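Local coordinates for protein bradyzoite pseudokinase 1 (Toxoplasma gondii, PDB 6M7Z) that is a bradyzoite pseudokinase of a divergent kinase family lacking the glycine-rich loop, and probably takes part in organising membranes of the parasitophorous vacuole, at residues A[24-29]-A[115-120]; A[32-37]-A[50-55]; A[74-79]-A[123-128]; A[107-112]-A[183-188]; A[127-132]-A[174-179]. One frame throughout, in Å; residues are numbered along the deposited sequence.

Interaction 1: residues A[24-29]-A[115-120]; sequences LPDIDE and EYRGAF
Arg117 meets the 24-29 loop through both its backbone and its guanidinium. Its N donates to Pro25 O at 3.0 Å, and its O takes a weak bond from Ile27 N, a single beta bridge with Asp26 in the middle. CG is anti to the backbone N (chi1 162°), and a bend at the third torsion follows; the side chain lies beside that of Asp26, both pointing the same way. Asp26 OD1 lies well out of the guanidinium plane, so its 3.3 Å approach to Arg117 NH2 is a salt bridge of charges alone; carboxylate and guanidinium planes stand 84° apart. NH2 also makes a weak bond to Leu24 O. Glu29 OE1 accepts Ala119 N at 3.0 Å from above the carboxylate plane, and the carboxylate lies where a side chain would project from Gly118. Glu29 OE2 is hydrogen-bonded to Tyr123 OH and also takes a bond from a water near Phe120 N. Ile27 CB rests 3.8 Å from Tyr116 CB and Pro25 CG 3.9 Å from Tyr116 CD2, each side chain crossing the tyrosine at about a right angle. Arg117 NH2 reaches on to Lys22 O at the end of helix 14-23. The loop borders strand 114-117, an edge strand of its sheet, while Leu24 and Pro25 touch Arg99 of helix 88-101, and Ile27 and Tyr116 pack on Leu64 of helix 59-65 and on Phe125 of strand 121-127.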
# COMPACT_ATOMS: atom_id res chain seq x y z
N LEU A 24 -9.50 -16.56 12.36
CA LEU A 24 -9.70 -15.09 12.38
C LEU A 24 -10.83 -14.75 13.33
O LEU A 24 -11.86 -15.41 13.32
CB LEU A 24 -10.04 -14.56 10.99
CG LEU A 24 -8.90 -14.48 9.99
CD1 LEU A 24 -9.42 -14.00 8.65
CD2 LEU A 24 -7.76 -13.62 10.53
N PRO A 25 -10.70 -13.67 14.14
CA PRO A 25 -11.76 -13.28 15.07
C PRO A 25 -13.02 -12.74 14.38
O PRO A 25 -12.94 -12.17 13.30
CB PRO A 25 -11.10 -12.19 15.93
CG PRO A 25 -10.00 -11.63 15.05
CD PRO A 25 -9.52 -12.80 14.22
N ASP A 26 -14.17 -12.94 15.04
CA ASP A 26 -15.46 -12.50 14.55
C ASP A 26 -15.56 -10.97 14.64
O ASP A 26 -14.93 -10.33 15.47
CB ASP A 26 -16.61 -13.09 15.36
CG ASP A 26 -16.90 -14.55 15.06
OD1 ASP A 26 -16.31 -15.12 14.13
OD2 ASP A 26 -17.76 -15.12 15.76
N ILE A 27 -16.40 -10.43 13.77
CA ILE A 27 -16.92 -9.09 13.84
C ILE A 27 -18.45 -9.24 13.80
O ILE A 27 -18.96 -10.18 13.15
CB ILE A 27 -16.37 -8.23 12.70
CG1 ILE A 27 -16.86 -6.78 12.77
CG2 ILE A 27 -16.69 -8.83 11.34
CD1 ILE A 27 -16.14 -5.86 11.77
N ASP A 28 -19.15 -8.33 14.48
CA ASP A 28 -20.60 -8.34 14.56
C ASP A 28 -21.15 -7.45 13.44
O ASP A 28 -21.02 -6.21 13.51
CB ASP A 28 -21.10 -7.90 15.94
CG ASP A 28 -22.58 -8.15 16.20
OD1 ASP A 28 -23.31 -8.55 15.24
OD2 ASP A 28 -23.00 -7.94 17.35
N GLU A 29 -21.75 -8.11 12.43
CA GLU A 29 -22.14 -7.49 11.16
C GLU A 29 -23.50 -6.78 11.27
O GLU A 29 -23.78 -5.88 10.46
CB GLU A 29 -22.13 -8.54 10.04
CG GLU A 29 -20.72 -8.96 9.66
CD GLU A 29 -20.63 -10.09 8.64
OE1 GLU A 29 -21.24 -11.16 8.87
OE2 GLU A 29 -19.96 -9.90 7.62
N GLU A 115 -7.88 -7.43 11.48
CA GLU A 115 -8.42 -8.36 10.48
C GLU A 115 -9.53 -9.18 11.14
O GLU A 115 -9.35 -9.68 12.23
CB GLU A 115 -7.33 -9.27 9.93
CG GLU A 115 -6.02 -8.55 9.62
CD GLU A 115 -5.15 -8.18 10.83
OE1 GLU A 115 -5.24 -8.87 11.88
OE2 GLU A 115 -4.36 -7.23 10.71
N TYR A 116 -10.67 -9.32 10.46
CA TYR A 116 -11.83 -10.01 11.00
C TYR A 116 -12.51 -10.85 9.91
O TYR A 116 -12.26 -10.69 8.74
CB TYR A 116 -12.82 -9.02 11.62
CG TYR A 116 -12.21 -8.18 12.71
CD1 TYR A 116 -11.52 -7.02 12.41
CD2 TYR A 116 -12.28 -8.58 14.04
CE1 TYR A 116 -10.93 -6.26 13.40
CE2 TYR A 116 -11.73 -7.80 15.05
CZ TYR A 116 -11.04 -6.64 14.73
OH TYR A 116 -10.49 -5.88 15.72
N ARG A 117 -13.36 -11.77 10.36
CA ARG A 117 -14.17 -12.63 9.54
C ARG A 117 -15.62 -12.44 9.99
O ARG A 117 -15.89 -12.43 11.17
CB ARG A 117 -13.72 -14.08 9.69
CG ARG A 117 -14.74 -15.10 9.23
CD ARG A 117 -14.28 -16.54 9.30
NE ARG A 117 -13.94 -16.87 10.67
CZ ARG A 117 -14.82 -17.14 11.63
NH1 ARG A 117 -16.11 -17.09 11.37
NH2 ARG A 117 -14.41 -17.47 12.83
N GLY A 118 -16.53 -12.22 9.04
CA GLY A 118 -17.96 -12.33 9.27
C GLY A 118 -18.45 -13.67 8.76
O GLY A 118 -17.66 -14.56 8.55
N ALA A 119 -19.76 -13.78 8.53
CA ALA A 119 -20.35 -15.01 7.98
C ALA A 119 -19.86 -15.26 6.54
O ALA A 119 -19.58 -16.39 6.20
CB ALA A 119 -21.85 -14.94 8.05
N PHE A 120 -19.80 -14.23 5.69
CA PHE A 120 -19.47 -14.42 4.24
C PHE A 120 -18.34 -13.50 3.74
O PHE A 120 -17.99 -13.59 2.56
CB PHE A 120 -20.71 -14.20 3.37
CG PHE A 120 -22.00 -14.65 4.01
CD1 PHE A 120 -22.31 -16.00 4.13
CD2 PHE A 120 -22.89 -13.71 4.52
CE1 PHE A 120 -23.49 -16.41 4.72
CE2 PHE A 120 -24.08 -14.12 5.11
CZ PHE A 120 -24.38 -15.47 5.20
O HOH W 1 -20.69 -11.88 6.09

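Interaction 2: residues A[32-37]-A[50-55]; sequences NPILKR and TTVNVR
The side chains of Arg37 and Val52 pass one another antiparallel, the arginine reaching from helix 33-39 toward strand 50-54 while the valine points back at the helix. CG of Arg37 is anti to its backbone N, and a bend at the next torsion (chi2 97°) sets CD off the extended line; NH1 ends 3.7 Å from Val52 CG1, a contact of a polar tip with a methyl. Asn53 O lies near the guanidinium plane, at its edge, but 4.2 Å from Arg37 NH1. A water lies beside both residues: it accepts from Asn53 N at 2.9 Å, and its bond from Arg37 NH1 is too short to be relied on. The flat group has a further partner in Phe43, a cation-pi contact.

The two branches of Val52 serve different neighbours. CG1, anti to the backbone N, meets the arginine, whereas CG2 faces Ile34 CG2 at 4.2 Å. Two residues on, on the same face, Val54 CG2 comes within 4.4 Å of Ile34 CG1, so the isoleucine spans both valines with its two branches in loose apolar packing. No hydrogen bond joins the segments directly.

Helix and strand axes approach to 9.7 Å at an angle of 125°. The strand is an outermost one, bonded through Val52 and Val54 to strand 76-82, and Ile34 continues inward over Ala78, Tyr123 and Phe125, so helix 33-39 covers that face of the kinase N-lobe sheet.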
# COMPACT_ATOMS: atom_id res chain seq x y z
N ASN A 32 -23.17 -2.69 12.39
CA ASN A 32 -22.08 -2.34 11.45
C ASN A 32 -22.73 -1.89 10.14
O ASN A 32 -23.45 -2.65 9.48
CB ASN A 32 -21.15 -3.56 11.36
CG ASN A 32 -20.15 -3.54 10.24
OD1 ASN A 32 -19.34 -2.62 10.15
ND2 ASN A 32 -20.17 -4.57 9.40
N PRO A 33 -22.51 -0.63 9.71
CA PRO A 33 -23.10 -0.14 8.46
C PRO A 33 -22.41 -0.59 7.15
O PRO A 33 -22.95 -0.30 6.10
CB PRO A 33 -22.99 1.39 8.57
CG PRO A 33 -21.79 1.61 9.48
CD PRO A 33 -21.76 0.42 10.42
N ILE A 34 -21.33 -1.38 7.24
CA ILE A 34 -20.61 -1.82 6.05
C ILE A 34 -21.51 -2.74 5.20
O ILE A 34 -21.62 -2.52 4.01
CB ILE A 34 -19.28 -2.48 6.43
CG1 ILE A 34 -18.31 -1.43 7.00
CG2 ILE A 34 -18.69 -3.21 5.23
CD1 ILE A 34 -17.02 -2.00 7.60
N LEU A 35 -22.13 -3.76 5.81
CA LEU A 35 -23.05 -4.65 5.09
C LEU A 35 -24.18 -3.84 4.44
O LEU A 35 -24.55 -4.11 3.30
CB LEU A 35 -23.65 -5.69 6.05
CG LEU A 35 -23.07 -7.09 6.04
CD1 LEU A 35 -23.97 -8.03 6.83
CD2 LEU A 35 -22.89 -7.65 4.63
N LYS A 36 -24.75 -2.89 5.18
CA LYS A 36 -25.84 -2.11 4.64
C LYS A 36 -25.39 -1.38 3.37
O LYS A 36 -26.11 -1.36 2.38
CB LYS A 36 -26.41 -1.09 5.64
CG LYS A 36 -27.75 -0.53 5.17
CD LYS A 36 -28.39 0.52 6.00
CE LYS A 36 -29.70 0.94 5.38
NZ LYS A 36 -30.38 2.01 6.16
N ARG A 37 -24.19 -0.80 3.41
CA ARG A 37 -23.68 -0.07 2.26
C ARG A 37 -23.50 -1.05 1.09
O ARG A 37 -23.84 -0.72 -0.04
CB ARG A 37 -22.41 0.71 2.64
CG ARG A 37 -21.68 1.37 1.47
CD ARG A 37 -21.93 2.84 1.18
NE ARG A 37 -21.12 3.19 0.01
CZ ARG A 37 -19.81 3.45 0.05
NH1 ARG A 37 -19.22 3.73 1.20
NH2 ARG A 37 -19.09 3.40 -1.06
N THR A 50 -13.19 -4.98 -2.22
CA THR A 50 -13.99 -3.78 -2.26
C THR A 50 -13.62 -2.95 -1.03
O THR A 50 -13.40 -3.49 0.06
CB THR A 50 -15.46 -4.19 -2.28
OG1 THR A 50 -15.54 -5.08 -3.40
CG2 THR A 50 -16.43 -3.02 -2.32
N THR A 51 -13.52 -1.64 -1.23
CA THR A 51 -13.15 -0.72 -0.19
C THR A 51 -14.40 0.06 0.22
O THR A 51 -15.11 0.56 -0.66
CB THR A 51 -12.03 0.22 -0.64
OG1 THR A 51 -10.87 -0.60 -0.82
CG2 THR A 51 -11.72 1.33 0.34
N VAL A 52 -14.63 0.16 1.53
CA VAL A 52 -15.67 1.00 2.07
C VAL A 52 -15.03 2.00 3.03
O VAL A 52 -14.39 1.58 3.99
CB VAL A 52 -16.74 0.16 2.80
CG1 VAL A 52 -17.85 1.06 3.32
CG2 VAL A 52 -17.31 -0.93 1.92
N ASN A 53 -15.23 3.30 2.80
CA ASN A 53 -14.72 4.31 3.73
C ASN A 53 -15.71 4.50 4.87
O ASN A 53 -16.90 4.54 4.63
CB ASN A 53 -14.48 5.66 3.07
CG ASN A 53 -13.44 5.59 1.98
OD1 ASN A 53 -12.62 4.68 1.92
ND2 ASN A 53 -13.48 6.57 1.10
N VAL A 54 -15.19 4.61 6.10
CA VAL A 54 -16.01 4.98 7.25
C VAL A 54 -15.38 6.24 7.87
O VAL A 54 -14.49 6.15 8.71
CB VAL A 54 -16.13 3.83 8.26
CG1 VAL A 54 -17.10 4.17 9.38
CG2 VAL A 54 -16.53 2.53 7.58
N ARG A 55 -15.87 7.41 7.43
CA ARG A 55 -15.30 8.71 7.77
C ARG A 55 -15.56 9.03 9.25
O ARG A 55 -14.79 9.74 9.88
CB ARG A 55 -15.87 9.80 6.86
CG ARG A 55 -15.34 9.73 5.43
CD ARG A 55 -15.59 10.96 4.59
NE ARG A 55 -15.04 10.77 3.26
CZ ARG A 55 -13.75 10.90 2.93
NH1 ARG A 55 -12.90 11.36 3.83
NH2 ARG A 55 -13.33 10.55 1.72
O HOH W 2 -16.87 3.98 0.54

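Interaction 3: residues A[74-79]-A[123-128]; sequences EGVSAK and YIFHPL. With EDO (1,2-ethanediol), chain H.
Lys79 NZ is gripped twice: it donates to His126 NE2 at 2.9 Å and forms a salt bridge with Glu94 of helix 88-101. The histidine is approached with NZ tilted 30° from the ring plane, and Lys79 CE lies 3.4 Å from the same NE2. CG of Lys79 stands anti to the backbone N (chi1 -150°), and the chain then bends further out at its third torsion. The imidazole is fixed on its other nitrogen, since His126 ND1 is hydrogen-bonded to Pro111 O.

The two backbones pair antiparallel. Ser77 with His126 and Lys79 with Ile124 are hydrogen-bonded pairs, the straightest bond being Lys79 N to Ile124 O at 2.8 Å and 177°. Ala78 with Phe125 is a non-hydrogen-bonded pair whose side chains share the other face: Ala78 CB sits 3.7 Å from Phe125 CE2, and Val76 CG2 reaches the edge of the ring at CD2, 4.1 Å away. Where strand 76-82 begins and 121-127 ends, Leu128 N bonds to Gly75 O from above the carbonyl plane, and Leu128 CB packs on that peptide 3.4 Å from the oxygen. A 1,2-ethanediol, probably from the crystallisation liquor, donates to Lys79 O at 2.8 Å and is also hydrogen-bonded to Glu94; this carbonyl has a second donor in Ile124 N.

The lysine on this strand and the glutamate on helix 88-101 probably correspond to the conserved lysine-glutamate pair of kinases (beta3 and helix alphaC). Here the histidine adds a second acceptor: a hydrogen on ND1 would serve Pro111 O and leave NE2 to receive the lysine.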
# COMPACT_ATOMS: atom_id res chain seq x y z
N GLU A 74 -9.45 10.78 12.04
CA GLU A 74 -8.90 10.42 10.73
C GLU A 74 -9.90 9.60 9.91
O GLU A 74 -9.92 9.71 8.69
CB GLU A 74 -7.63 9.58 10.87
CG GLU A 74 -6.40 10.31 11.36
CD GLU A 74 -5.16 9.44 11.55
OE1 GLU A 74 -5.19 8.22 11.20
OE2 GLU A 74 -4.14 10.00 12.03
N GLY A 75 -10.71 8.76 10.59
CA GLY A 75 -11.59 7.78 9.96
C GLY A 75 -10.85 6.50 9.61
O GLY A 75 -9.64 6.44 9.73
N VAL A 76 -11.60 5.47 9.19
CA VAL A 76 -11.00 4.20 8.77
C VAL A 76 -11.61 3.77 7.44
O VAL A 76 -12.67 4.23 7.03
CB VAL A 76 -11.17 3.08 9.82
CG1 VAL A 76 -10.57 3.46 11.16
CG2 VAL A 76 -12.62 2.64 9.98
N SER A 77 -10.90 2.87 6.77
CA SER A 77 -11.42 2.19 5.59
C SER A 77 -11.36 0.68 5.80
O SER A 77 -10.51 0.17 6.52
CB SER A 77 -10.69 2.62 4.35
OG SER A 77 -9.31 2.34 4.50
N ALA A 78 -12.32 -0.01 5.20
CA ALA A 78 -12.43 -1.45 5.30
C ALA A 78 -12.24 -2.05 3.90
O ALA A 78 -12.84 -1.62 2.93
CB ALA A 78 -13.77 -1.82 5.88
N LYS A 79 -11.34 -3.02 3.82
CA LYS A 79 -11.14 -3.84 2.64
C LYS A 79 -11.89 -5.15 2.87
O LYS A 79 -11.58 -5.90 3.79
CB LYS A 79 -9.63 -4.06 2.47
CG LYS A 79 -9.17 -4.24 1.05
CD LYS A 79 -7.65 -4.40 0.89
CE LYS A 79 -6.84 -3.15 1.18
NZ LYS A 79 -5.45 -3.48 1.58
N TYR A 123 -12.48 -8.99 6.48
CA TYR A 123 -12.30 -7.56 6.62
C TYR A 123 -10.85 -7.25 7.02
O TYR A 123 -10.27 -7.95 7.85
CB TYR A 123 -13.20 -6.97 7.70
CG TYR A 123 -14.68 -7.15 7.53
CD1 TYR A 123 -15.29 -8.37 7.75
CD2 TYR A 123 -15.49 -6.08 7.24
CE1 TYR A 123 -16.66 -8.54 7.63
CE2 TYR A 123 -16.87 -6.22 7.10
CZ TYR A 123 -17.45 -7.45 7.32
OH TYR A 123 -18.81 -7.60 7.20
N ILE A 124 -10.27 -6.21 6.43
CA ILE A 124 -9.07 -5.58 6.90
C ILE A 124 -9.36 -4.09 7.05
O ILE A 124 -9.79 -3.45 6.10
CB ILE A 124 -7.87 -5.78 5.94
CG1 ILE A 124 -7.56 -7.25 5.69
CG2 ILE A 124 -6.63 -5.03 6.45
CD1 ILE A 124 -6.36 -7.45 4.80
N PHE A 125 -9.08 -3.55 8.23
CA PHE A 125 -9.26 -2.14 8.48
C PHE A 125 -7.90 -1.44 8.29
O PHE A 125 -6.84 -1.97 8.63
CB PHE A 125 -9.91 -1.94 9.84
CG PHE A 125 -11.36 -2.37 9.89
CD1 PHE A 125 -11.71 -3.69 10.16
CD2 PHE A 125 -12.38 -1.47 9.61
CE1 PHE A 125 -13.03 -4.09 10.15
CE2 PHE A 125 -13.71 -1.88 9.60
CZ PHE A 125 -14.04 -3.19 9.88
N HIS A 126 -7.95 -0.25 7.69
CA HIS A 126 -6.81 0.62 7.48
C HIS A 126 -7.15 2.02 7.96
O HIS A 126 -8.32 2.38 8.00
CB HIS A 126 -6.43 0.69 5.99
CG HIS A 126 -5.98 -0.59 5.41
ND1 HIS A 126 -4.84 -1.22 5.84
CD2 HIS A 126 -6.50 -1.35 4.43
CE1 HIS A 126 -4.67 -2.34 5.14
NE2 HIS A 126 -5.70 -2.45 4.28
N PRO A 127 -6.14 2.87 8.25
CA PRO A 127 -6.39 4.29 8.42
C PRO A 127 -7.00 4.79 7.10
O PRO A 127 -6.63 4.29 6.03
CB PRO A 127 -5.02 4.91 8.67
CG PRO A 127 -4.09 3.75 8.97
CD PRO A 127 -4.72 2.52 8.36
N LEU A 128 -7.94 5.73 7.18
CA LEU A 128 -8.52 6.29 5.99
C LEU A 128 -7.51 7.25 5.38
O LEU A 128 -7.15 8.24 6.00
CB LEU A 128 -9.82 7.01 6.34
CG LEU A 128 -10.50 7.71 5.18
CD1 LEU A 128 -10.72 6.75 4.00
CD2 LEU A 128 -11.81 8.33 5.68
C1 EDO H . -9.58 -9.23 2.74
O1 EDO H . -10.54 -8.43 3.46
C2 EDO H . -8.73 -8.31 1.87
O2 EDO H . -7.71 -9.01 1.14
O HOH W 3 -6.75 3.77 2.99

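Interaction 4: residues A[107-112]-A[183-188]; sequences PLLLPS and VVLGGL
Both backbone polar atoms of Leu185 are satisfied by the 107-112 loop: its N donates to Leu108 O at 2.8 Å, and its O accepts Leu110 N at 2.9 Å. The first bond is nearly straight at the hydrogen (170°), with the donor tilted from the carbonyl plane; in the second Leu110 N stands 50° out of the Leu185 carbonyl plane. Between the two donors and acceptors, Leu109 forms a single beta bridge with Leu185. Val184, pointing at the loop, bonds by its own backbone to Ser176 on the far edge of the strand. Outer polar groups have partners too, Leu110 O taking Tyr98 OH and Gly186 O taking His167 NE2.

Apolar branches pack around these bonds. Val184 CG2 lies 3.7 Å from Leu110 CA and 4.0 Å from Leu110 CD1, the two side chains crossing at about a right angle, while Val184 CG1 is 3.8 Å from Pro107 O. Leu109 CD2 runs alongside Leu185, 4.0 Å from its CB.

The loop follows helix 88-101, consistent with the alphaC-beta4 loop of kinases. It lies against strand 183-185, with Leu108 and Leu109 on helix 146-161 and Leu110 touching His126 of strand 121-127.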
# COMPACT_ATOMS: atom_id res chain seq x y z
N PRO A 107 7.40 1.32 8.87
CA PRO A 107 6.97 2.71 8.71
C PRO A 107 6.44 3.10 7.32
O PRO A 107 5.62 4.01 7.21
CB PRO A 107 8.23 3.53 9.01
CG PRO A 107 9.14 2.57 9.78
CD PRO A 107 8.83 1.21 9.22
N LEU A 108 6.91 2.43 6.26
CA LEU A 108 6.57 2.81 4.88
C LEU A 108 5.60 1.81 4.22
O LEU A 108 5.45 1.85 3.01
CB LEU A 108 7.88 2.91 4.08
CG LEU A 108 8.80 4.06 4.48
CD1 LEU A 108 9.95 4.20 3.49
CD2 LEU A 108 8.05 5.40 4.57
N LEU A 109 4.97 0.92 5.00
CA LEU A 109 3.96 -0.01 4.49
C LEU A 109 2.60 0.35 5.11
O LEU A 109 2.53 0.72 6.29
CB LEU A 109 4.35 -1.45 4.82
CG LEU A 109 5.72 -1.91 4.30
CD1 LEU A 109 5.95 -3.39 4.56
CD2 LEU A 109 5.90 -1.63 2.81
N LEU A 110 1.52 0.24 4.30
CA LEU A 110 0.17 0.54 4.75
C LEU A 110 -0.14 -0.32 5.98
O LEU A 110 -0.12 -1.54 5.90
CB LEU A 110 -0.80 0.25 3.60
CG LEU A 110 -2.30 0.51 3.89
CD1 LEU A 110 -2.55 2.00 4.10
CD2 LEU A 110 -3.16 -0.01 2.73
N PRO A 111 -0.39 0.28 7.16
CA PRO A 111 -0.70 -0.49 8.35
C PRO A 111 -2.14 -1.04 8.38
O PRO A 111 -3.05 -0.42 7.84
CB PRO A 111 -0.51 0.51 9.51
CG PRO A 111 -0.66 1.89 8.88
CD PRO A 111 -0.36 1.72 7.41
N SER A 112 -2.29 -2.21 9.01
CA SER A 112 -3.59 -2.81 9.34
C SER A 112 -3.99 -2.40 10.76
O SER A 112 -3.16 -2.40 11.64
CB SER A 112 -3.52 -4.31 9.23
OG SER A 112 -4.71 -4.89 9.76
N VAL A 183 3.84 8.75 3.32
CA VAL A 183 3.50 8.05 2.09
C VAL A 183 3.93 6.59 2.26
O VAL A 183 5.09 6.32 2.52
CB VAL A 183 4.17 8.70 0.86
CG1 VAL A 183 3.96 7.89 -0.40
CG2 VAL A 183 3.70 10.12 0.68
N VAL A 184 2.98 5.67 2.06
CA VAL A 184 3.16 4.24 2.35
C VAL A 184 2.79 3.40 1.12
O VAL A 184 1.99 3.81 0.30
CB VAL A 184 2.34 3.80 3.58
CG1 VAL A 184 2.75 4.60 4.82
CG2 VAL A 184 0.84 3.89 3.34
N LEU A 185 3.41 2.21 1.06
CA LEU A 185 3.15 1.24 0.02
C LEU A 185 2.09 0.26 0.51
O LEU A 185 2.26 -0.39 1.54
CB LEU A 185 4.45 0.50 -0.30
CG LEU A 185 4.35 -0.59 -1.36
CD1 LEU A 185 3.74 -0.06 -2.66
CD2 LEU A 185 5.73 -1.18 -1.62
N GLY A 186 1.01 0.15 -0.27
CA GLY A 186 -0.10 -0.78 -0.03
C GLY A 186 -0.27 -1.74 -1.20
O GLY A 186 0.70 -2.05 -1.94
N GLY A 187 -1.51 -2.23 -1.36
CA GLY A 187 -1.83 -3.23 -2.35
C GLY A 187 -1.05 -4.51 -2.15
O GLY A 187 -0.63 -5.15 -3.11
N LEU A 188 -0.88 -4.91 -0.88
CA LEU A 188 0.02 -6.01 -0.53
C LEU A 188 -0.61 -7.39 -0.72
O LEU A 188 0.06 -8.40 -0.50
CB LEU A 188 0.47 -5.81 0.92
CG LEU A 188 1.28 -4.55 1.19
CD1 LEU A 188 1.75 -4.54 2.65
CD2 LEU A 188 2.47 -4.45 0.24

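Interaction 5: residues A[127-132]-A[174-179]; sequences PLSKGL and SFSVLP
The ring of Pro179 meets a carbonyl of the other segment, Pro179 CG lying 3.3 Å from Leu128 O and Pro179 CD 3.5 Å from Leu128 O; on the same proline, CA is 4.0 Å from Lys130 CG. Phe175, the aromatic ring of the strand, turns its end away from the 127-132 segment and packs instead on Met153 and Ala156 of helix 146-161 and on Leu185.

Two backbone bonds tie the segments together, and both belong to Val177. Its O accepts Lys130 N at 2.8 Å with the donor nearly in line with the C=O (174°), and its N donates to Gly131 O at 3.0 Å, again almost straight beyond the carbonyl. Close to the first of these carbonyls, Ser129 CB lies 3.5 Å from Val177 O. Leu132 with Ser176 is the next antiparallel pair, non-hydrogen-bonded, and here side chains touch: Leu132 CD2 sits 3.7 Å from Ser176 CB. At the other end Pro127 CB lies 4.3 Å from Leu178 CD2, a loose apolar touch, while the amino end of Lys130 leads away from the strand.

Residues 127-132 link the strand 121-127 of the N-lobe to helix 133-138 and probably correspond to the kinase hinge. Since the hydrogen bonds use main-chain atoms alone and the side chains add only apolar or carbon-to-oxygen contacts, the alignment of the segment with strand 175-177 is probably set by the backbones, with Val177 paired at both its N and its O.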
# COMPACT_ATOMS: atom_id res chain seq x y z
N PRO A 127 -6.14 2.87 8.25
CA PRO A 127 -6.39 4.29 8.42
C PRO A 127 -7.00 4.79 7.10
O PRO A 127 -6.63 4.29 6.03
CB PRO A 127 -5.02 4.91 8.67
CG PRO A 127 -4.09 3.75 8.97
CD PRO A 127 -4.72 2.52 8.36
N LEU A 128 -7.94 5.73 7.18
CA LEU A 128 -8.52 6.29 5.99
C LEU A 128 -7.51 7.25 5.38
O LEU A 128 -7.15 8.24 6.00
CB LEU A 128 -9.82 7.01 6.34
CG LEU A 128 -10.50 7.71 5.18
CD1 LEU A 128 -10.72 6.75 4.00
CD2 LEU A 128 -11.81 8.33 5.68
N SER A 129 -7.03 6.93 4.18
CA SER A 129 -5.96 7.70 3.55
C SER A 129 -6.54 8.99 2.98
O SER A 129 -7.74 9.08 2.67
CB SER A 129 -5.27 6.88 2.49
OG SER A 129 -5.86 7.07 1.21
N LYS A 130 -5.67 10.00 2.84
CA LYS A 130 -6.03 11.27 2.21
C LYS A 130 -6.20 11.09 0.71
O LYS A 130 -6.88 11.89 0.09
CB LYS A 130 -4.95 12.33 2.48
CG LYS A 130 -4.92 12.87 3.90
CD LYS A 130 -5.95 14.00 4.15
CE LYS A 130 -6.54 14.00 5.55
NZ LYS A 130 -7.97 14.39 5.56
N GLY A 131 -5.55 10.07 0.13
CA GLY A 131 -5.71 9.74 -1.27
C GLY A 131 -4.61 8.82 -1.75
O GLY A 131 -3.59 8.60 -1.06
N LEU A 132 -4.85 8.23 -2.94
CA LEU A 132 -3.86 7.46 -3.65
C LEU A 132 -2.99 8.43 -4.45
O LEU A 132 -3.49 9.42 -4.95
CB LEU A 132 -4.59 6.46 -4.55
CG LEU A 132 -5.59 5.54 -3.84
CD1 LEU A 132 -6.15 4.51 -4.81
CD2 LEU A 132 -4.94 4.83 -2.65
N SER A 174 -0.50 2.25 -5.92
CA SER A 174 -0.08 1.36 -4.87
C SER A 174 0.29 2.17 -3.62
O SER A 174 0.23 1.66 -2.53
CB SER A 174 1.08 0.50 -5.29
OG SER A 174 0.75 -0.34 -6.39
N PHE A 175 0.68 3.43 -3.83
CA PHE A 175 1.13 4.32 -2.80
C PHE A 175 -0.04 5.21 -2.37
O PHE A 175 -0.82 5.67 -3.20
CB PHE A 175 2.32 5.15 -3.30
CG PHE A 175 3.55 4.32 -3.62
CD1 PHE A 175 4.48 4.01 -2.65
CD2 PHE A 175 3.75 3.83 -4.90
CE1 PHE A 175 5.60 3.25 -2.95
CE2 PHE A 175 4.86 3.06 -5.20
CZ PHE A 175 5.78 2.77 -4.23
N SER A 176 -0.14 5.44 -1.05
CA SER A 176 -1.17 6.32 -0.52
C SER A 176 -0.58 7.23 0.57
O SER A 176 0.48 6.98 1.11
CB SER A 176 -2.35 5.54 -0.04
OG SER A 176 -2.05 4.79 1.13
N VAL A 177 -1.30 8.32 0.84
CA VAL A 177 -0.85 9.33 1.77
C VAL A 177 -1.71 9.21 3.02
O VAL A 177 -2.92 9.37 2.94
CB VAL A 177 -0.96 10.74 1.15
CG1 VAL A 177 -0.47 11.80 2.13
CG2 VAL A 177 -0.22 10.84 -0.18
N LEU A 178 -1.09 8.91 4.16
CA LEU A 178 -1.82 8.78 5.42
C LEU A 178 -2.18 10.18 5.92
O LEU A 178 -1.62 11.19 5.46
CB LEU A 178 -0.98 8.01 6.44
CG LEU A 178 -0.66 6.56 6.06
CD1 LEU A 178 0.13 5.87 7.17
CD2 LEU A 178 -1.93 5.78 5.75
N PRO A 179 -3.16 10.31 6.85
CA PRO A 179 -3.51 11.62 7.41
C PRO A 179 -2.31 12.40 7.96
O PRO A 179 -2.26 13.61 7.77
CB PRO A 179 -4.54 11.28 8.48
CG PRO A 179 -5.18 10.02 7.95
CD PRO A 179 -4.04 9.24 7.33

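Overall arrangement
Interactions 1, 2 and 3 all reach the N-lobe sheet. Interactions 2 and 3 lie with centres 9 Å apart and are joined by the backbone bonds between strands 50-54 and 76-82, whereas interaction 1 sits on the far edge strand and meets interaction 3 through Tyr123. Interactions 4 and 5, also 9 Å apart, border opposite edges of the strand pair 175-177 and 183-185 in the C-lobe. Interaction 3 connects the two groups: it runs into interaction 5 at Pro127 and Leu128, and it meets interaction 4, its centre 12 Å away, through His126. Lys79 of interaction 3, with Glu94 on helix 88-101, probably corresponds to the kinase active-site pair, while interaction 1 is 24 Å from interaction 5, centre to centre.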